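Local atomic coordinates of petrobactin biosynthesis protein AsbB (Bacillus anthracis, PDB entry 3TO3), a protein that catalyses the ATP-dependent condensation of spermidine with citryl-spermidine intermediates in the biosynthesis of petrobactin, a siderophore used in iron acquisition and virulence. Residues S301-N306 with L310-P315; M354-T357 with T362-S365. All blocks are in the same frame, centred on the assembly; numbering follows the deposited sequence.

Interaction 1: S301-N306 with L310-P315. With ATP (adenosine-5'-triphosphate), chain E.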
loop_
_atom_site.group_PDB
_atom_site.type_symbol
_atom_site.label_atom_id
_atom_site.label_comp_id
_atom_site.label_asym_id
_atom_site.label_seq_id
_atom_site.Cartn_x
_atom_site.Cartn_y
_atom_site.Cartn_z
ATOM N N SER B 301 13.999 8.102 -8.710
ATOM C CA SER B 301 12.690 7.463 -8.612
ATOM C C SER B 301 12.267 7.273 -7.144
ATOM O O SER B 301 13.082 6.899 -6.304
ATOM C CB SER B 301 12.750 6.105 -9.297
ATOM O OG SER B 301 12.762 6.275 -10.698
ATOM N N LEU B 302 11.013 7.555 -6.823
ATOM C CA LEU B 302 10.530 7.228 -5.490
ATOM C C LEU B 302 9.127 6.686 -5.582
ATOM O O LEU B 302 8.235 7.375 -6.067
ATOM C CB LEU B 302 10.581 8.475 -4.640
ATOM C CG LEU B 302 10.518 8.350 -3.130
ATOM C CD1 LEU B 302 11.696 7.529 -2.566
ATOM C CD2 LEU B 302 10.456 9.776 -2.547
ATOM N N ASN B 303 8.851 5.489 -5.084
ATOM C CA ASN B 303 7.488 5.098 -5.304
ATOM C C ASN B 303 6.687 5.392 -4.046
ATOM O O ASN B 303 6.355 4.504 -3.277
ATOM C CB ASN B 303 7.488 3.573 -5.516
ATOM C CG ASN B 303 7.568 3.173 -6.990
ATOM O OD1 ASN B 303 8.607 3.341 -7.656
ATOM N ND2 ASN B 303 6.475 2.623 -7.498
ATOM N N ILE B 304 6.091 6.570 -4.055
ATOM C CA ILE B 304 5.259 7.063 -2.972
ATOM C C ILE B 304 4.325 8.023 -3.675
ATOM O O ILE B 304 4.619 8.548 -4.770
ATOM C CB ILE B 304 5.999 7.842 -1.794
ATOM C CG1 ILE B 304 6.546 9.185 -2.263
ATOM C CG2 ILE B 304 7.058 7.014 -1.067
ATOM C CD1 ILE B 304 7.050 10.051 -1.119
ATOM N N LEU B 305 3.188 8.243 -3.048
ATOM C CA LEU B 305 2.192 9.078 -3.648
ATOM C C LEU B 305 2.055 10.366 -2.848
ATOM O O LEU B 305 1.682 10.364 -1.665
ATOM C CB LEU B 305 0.880 8.322 -3.721
ATOM C CG LEU B 305 -0.144 8.910 -4.668
ATOM C CD1 LEU B 305 -0.422 7.899 -5.793
ATOM C CD2 LEU B 305 -1.409 9.282 -3.872
ATOM N N ASN B 306 2.383 11.460 -3.519
ATOM C CA ASN B 306 2.226 12.801 -2.994
ATOM C C ASN B 306 1.394 13.609 -3.956
ATOM O O ASN B 306 1.765 13.749 -5.127
ATOM C CB ASN B 306 3.584 13.458 -2.865
ATOM C CG ASN B 306 3.883 13.845 -1.471
ATOM O OD1 ASN B 306 2.986 13.881 -0.633
ATOM N ND2 ASN B 306 5.147 14.138 -1.193
ATOM N N LEU B 310 2.149 9.000 -8.403
ATOM C CA LEU B 310 3.435 8.329 -8.160
ATOM C C LEU B 310 4.671 9.155 -8.600
ATOM O O LEU B 310 4.707 9.711 -9.697
ATOM C CB LEU B 310 3.484 6.950 -8.826
ATOM C CG LEU B 310 3.100 5.729 -7.994
ATOM C CD1 LEU B 310 3.654 4.484 -8.658
ATOM C CD2 LEU B 310 3.618 5.831 -6.561
ATOM N N ARG B 311 5.697 9.130 -7.747
ATOM C CA ARG B 311 6.949 9.912 -7.825
ATOM C C ARG B 311 8.018 9.183 -8.673
ATOM O O ARG B 311 9.227 9.343 -8.496
ATOM C CB ARG B 311 7.454 10.364 -6.455
ATOM C CG ARG B 311 6.526 11.351 -5.742
ATOM C CD ARG B 311 6.275 12.613 -6.585
ATOM N NE ARG B 311 5.142 12.458 -7.503
ATOM C CZ ARG B 311 4.928 13.223 -8.576
ATOM N NH1 ARG B 311 5.767 14.207 -8.882
ATOM N NH2 ARG B 311 3.871 13.006 -9.352
ATOM N N THR B 312 7.557 8.199 -9.421
ATOM C CA THR B 312 8.408 7.580 -10.412
ATOM C C THR B 312 8.850 8.599 -11.481
ATOM O O THR B 312 8.251 9.672 -11.646
ATOM C CB THR B 312 7.642 6.453 -11.114
ATOM O OG1 THR B 312 6.354 6.946 -11.537
ATOM C CG2 THR B 312 7.462 5.273 -10.171
ATOM N N LEU B 313 9.941 8.273 -12.165
ATOM C CA LEU B 313 10.328 8.979 -13.372
ATOM C C LEU B 313 9.887 8.195 -14.602
ATOM O O LEU B 313 10.380 7.089 -14.834
ATOM C CB LEU B 313 11.842 9.125 -13.407
ATOM C CG LEU B 313 12.333 10.045 -12.315
ATOM C CD1 LEU B 313 13.848 9.982 -12.161
ATOM C CD2 LEU B 313 11.818 11.452 -12.623
ATOM N N LYS B 314 8.989 8.770 -15.400
ATOM C CA LYS B 314 8.645 8.180 -16.694
ATOM C C LYS B 314 9.940 7.952 -17.513
ATOM O O LYS B 314 10.730 8.893 -17.736
ATOM C CB LYS B 314 7.645 9.056 -17.480
ATOM C CG LYS B 314 6.322 9.374 -16.784
ATOM C CD LYS B 314 5.454 8.128 -16.668
ATOM C CE LYS B 314 3.952 8.452 -16.626
ATOM N NZ LYS B 314 3.085 7.216 -16.614
ATOM N N PRO B 315 10.164 6.695 -17.950
ATOM C CA PRO B 315 11.323 6.326 -18.771
ATOM C C PRO B 315 11.492 7.222 -20.009
ATOM O O PRO B 315 12.618 7.646 -20.317
ATOM C CB PRO B 315 10.999 4.895 -19.195
ATOM C CG PRO B 315 10.176 4.368 -18.032
ATOM C CD PRO B 315 9.322 5.532 -17.618
HETATM P PB ATP E . 9.597 17.377 -8.732
HETATM O O1B ATP E . 10.216 16.180 -8.056
HETATM O O2B ATP E . 9.069 16.975 -10.084
HETATM O O3B ATP E . 10.668 18.522 -8.857
HETATM P PA ATP E . 7.167 17.133 -7.538
HETATM O O1A ATP E . 7.517 15.659 -7.577
HETATM O O2A ATP E . 6.051 17.498 -8.511
HETATM O O3A ATP E . 8.430 17.973 -7.880
HETATM O "O5'" ATP E . 6.715 17.460 -6.070
HETATM C "C5'" ATP E . 6.917 18.712 -5.529
HETATM C "C4'" ATP E . 6.152 19.042 -4.375
HETATM O "O4'" ATP E . 6.111 20.500 -4.209
HETATM C "C3'" ATP E . 4.745 18.609 -4.538
HETATM O "O3'" ATP E . 4.405 17.727 -3.540
HETATM C "C2'" ATP E . 3.953 19.848 -4.448
HETATM O "O2'" ATP E . 2.770 19.626 -3.803
HETATM C "C1'" ATP E . 4.851 20.740 -3.660
HETATM N N9 ATP E . 4.507 22.137 -3.669
HETATM C C8 ATP E . 4.382 22.887 -2.560
HETATM N N7 ATP E . 4.060 24.131 -2.940
HETATM C C5 ATP E . 3.985 24.183 -4.289
HETATM C C6 ATP E . 3.696 25.211 -5.198
HETATM N N6 ATP E . 3.397 26.527 -4.705
HETATM N N1 ATP E . 3.702 24.940 -6.523
HETATM C C2 ATP E . 3.983 23.697 -6.967
HETATM N N3 ATP E . 4.263 22.684 -6.116
HETATM C C4 ATP E . 4.273 22.895 -4.773
#
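Leu-302 and Ile-304 meet Arg-311 across an irregular antiparallel beta hairpin, formed by strand 297-306 and the short strand 309-311 in the large mixed sheet of the protein and lining the ATP pocket through Arg-311. Two backbone bonds hold the arms together. Leu-302 N donates to Arg-311 O at 3.0 Å, approaching from above the carbonyl plane, and Arg-311 N reaches Ile-304 O at 3.2 Å with a bent N-H...O angle of 137°. Leu-310 adds a CA-H...O contact to that same Ile-304 oxygen, while its CD2 packs against it at 3.4 Å.

Arg-311 is the residue of these two segments that binds ATP in this IucA/IucC-family synthetase, as Lys-299 does earlier on the same hairpin. Its CG lies beside Ile-304 CG1 (4.1 Å), the two side chains crossing at about a right angle. Bends at chi2 (-58°) and chi3 (88°) then turn the guanidinium so that NH1 donates to the alpha-phosphate oxygen O1A of ATP at 2.6 Å, with the oxygen at the guanidinium edge, near its plane. NE of Arg-311 bonds to Thr-309 O, at the start of its own short strand, a second bond that would limit rotation of the group.

Away from the nucleotide, the Asn-303 amide spans two neighbours: ND2 touches Leu-310 CD1 at 3.6 Å and OD1, whose hydrogen-bond partner is Ser-365 OG, lies 3.4 Å from Thr-312 CG2.

Interaction 2: M354-T357 with T362-S365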
loop_
_atom_site.group_PDB
_atom_site.type_symbol
_atom_site.label_atom_id
_atom_site.label_comp_id
_atom_site.label_asym_id
_atom_site.label_seq_id
_atom_site.Cartn_x
_atom_site.Cartn_y
_atom_site.Cartn_z
HETATM N N MSE B 354 18.787 5.181 -16.655
HETATM C CA MSE B 354 17.697 4.385 -16.106
HETATM C C MSE B 354 17.796 2.879 -16.420
HETATM O O MSE B 354 18.490 2.436 -17.340
HETATM C CB MSE B 354 16.406 4.877 -16.689
HETATM C CG MSE B 354 16.286 4.351 -18.094
HETATM SE SE MSE B 354 14.838 5.161 -19.021
HETATM C CE MSE B 354 15.865 6.249 -20.287
ATOM N N TYR B 355 17.064 2.100 -15.645
ATOM C CA TYR B 355 16.953 0.673 -15.855
ATOM C C TYR B 355 15.464 0.413 -16.002
ATOM O O TYR B 355 14.704 0.656 -15.074
ATOM C CB TYR B 355 17.501 -0.056 -14.641
ATOM C CG TYR B 355 17.449 -1.564 -14.725
ATOM C CD1 TYR B 355 18.510 -2.282 -15.266
ATOM C CD2 TYR B 355 16.356 -2.272 -14.238
ATOM C CE1 TYR B 355 18.488 -3.672 -15.328
ATOM C CE2 TYR B 355 16.330 -3.661 -14.269
ATOM C CZ TYR B 355 17.391 -4.356 -14.821
ATOM O OH TYR B 355 17.369 -5.731 -14.852
ATOM N N ASP B 356 15.051 -0.023 -17.183
ATOM C CA ASP B 356 13.638 -0.063 -17.546
ATOM C C ASP B 356 13.356 -1.373 -18.232
ATOM O O ASP B 356 13.949 -1.671 -19.248
ATOM C CB ASP B 356 13.286 1.084 -18.510
ATOM C CG ASP B 356 11.851 0.986 -19.063
ATOM O OD1 ASP B 356 11.607 1.405 -20.234
ATOM O OD2 ASP B 356 10.962 0.500 -18.321
ATOM N N THR B 357 12.419 -2.132 -17.688
ATOM C CA THR B 357 12.006 -3.392 -18.276
ATOM C C THR B 357 10.549 -3.336 -18.711
ATOM O O THR B 357 9.888 -2.296 -18.634
ATOM C CB THR B 357 12.184 -4.539 -17.274
ATOM O OG1 THR B 357 11.355 -4.315 -16.121
ATOM C CG2 THR B 357 13.642 -4.616 -16.840
ATOM N N THR B 362 6.833 -2.088 -12.008
ATOM C CA THR B 362 8.071 -1.366 -11.752
ATOM C C THR B 362 8.283 -0.187 -12.690
ATOM O O THR B 362 9.378 0.368 -12.754
ATOM C CB THR B 362 9.251 -2.318 -11.765
ATOM O OG1 THR B 362 9.264 -3.001 -13.017
ATOM C CG2 THR B 362 9.058 -3.364 -10.647
ATOM N N TYR B 363 7.275 0.124 -13.500
ATOM C CA TYR B 363 7.415 1.175 -14.491
ATOM C C TYR B 363 7.842 2.498 -13.848
ATOM O O TYR B 363 7.130 3.039 -12.992
ATOM C CB TYR B 363 6.064 1.377 -15.174
ATOM C CG TYR B 363 6.105 2.241 -16.421
ATOM C CD1 TYR B 363 6.902 1.885 -17.513
ATOM C CD2 TYR B 363 5.321 3.387 -16.524
ATOM C CE1 TYR B 363 6.934 2.663 -18.658
ATOM C CE2 TYR B 363 5.340 4.169 -17.671
ATOM C CZ TYR B 363 6.147 3.799 -18.734
ATOM O OH TYR B 363 6.179 4.563 -19.869
ATOM N N GLY B 364 8.971 3.044 -14.316
ATOM C CA GLY B 364 9.517 4.292 -13.800
ATOM C C GLY B 364 10.248 4.264 -12.476
ATOM O O GLY B 364 10.635 5.305 -11.922
ATOM N N SER B 365 10.450 3.058 -11.970
ATOM C CA SER B 365 10.902 2.869 -10.600
ATOM C C SER B 365 12.391 2.964 -10.361
ATOM O O SER B 365 12.809 3.024 -9.216
ATOM C CB SER B 365 10.401 1.516 -10.084
ATOM O OG SER B 365 9.013 1.624 -9.806
HETATM O O HOH W 1 12.393 -0.651 -13.897
HETATM O O HOH W 2 10.803 1.469 -15.702
#
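Asp-356 and Gly-364 are joined through a water molecule, and water carries most of what passes between the end of strand 345-355 and the following loop. No direct hydrogen bond links 354-357 to 362-365, and the nearest CA atoms, those of Asp-356 and Tyr-363, are 7.0 Å apart. One water accepts from Gly-364 N and lies near Asp-356 OD2, both at 2.8 Å, so that a backbone N-H of the loop is tied to a carboxylate across the gap. CG of Asp-356 is anti to the backbone N (chi1 173°), which brings the end of the side chain nearer the loop. A second water lies 2.9 Å from Tyr-355 O and 3.4 Å from Thr-362 O, the latter a weak bond. Acceptors probably compete for the protons of both waters, which leaves this second bridge tentative.

Within the loop, Thr-362 to Ser-365 make a type II beta turn, closed by a hydrogen bond from Ser-365 N to Thr-362 O at 3.0 Å. Gly-364 occupies its third position with a positive phi of 77°. The turn leads the chain back into strand 367-371, which runs antiparallel to strand 345-355 in the mixed sheet; Tyr-355 is already backbone-bonded to Leu-366, just beyond the turn.

Direct approaches are few and long. Thr-357 and Thr-362 bring their hydroxyls to 4.0 Å, OG1 to OG1, with the two side chains inclined to each other; Thr-357 OG1 also takes a weak hydrogen bond from Lys-359 N. Asp-356 OD2 lies 4.4 Å from Tyr-363 CD1, oblique to the ring. Pro-315, at the start of helix 315-333, touches both of these side chains and so joins the strand end and the turn from the helix side.

Interactions 1 and 2 follow one another along the chain, their centres about 10 Å apart, and meet directly where the turn 362-365 lies against the hairpin. Ser-301 OG is 2.6 Å from Gly-364 O, a probable hydrogen bond that adds to the one between Asn-303 and Ser-365, while Leu-313 and Gly-364 contribute a backbone bond. Strand 367-371, which the turn precedes, pairs with both 297-306 and 345-355 and places the two contacts in one sheet. Only interaction 1 reaches the nucleotide, through Arg-311. Interaction 2 is more distant: the Tyr-363 side chain lies about 11 Å from that of the ATP-binding residue Arg-285.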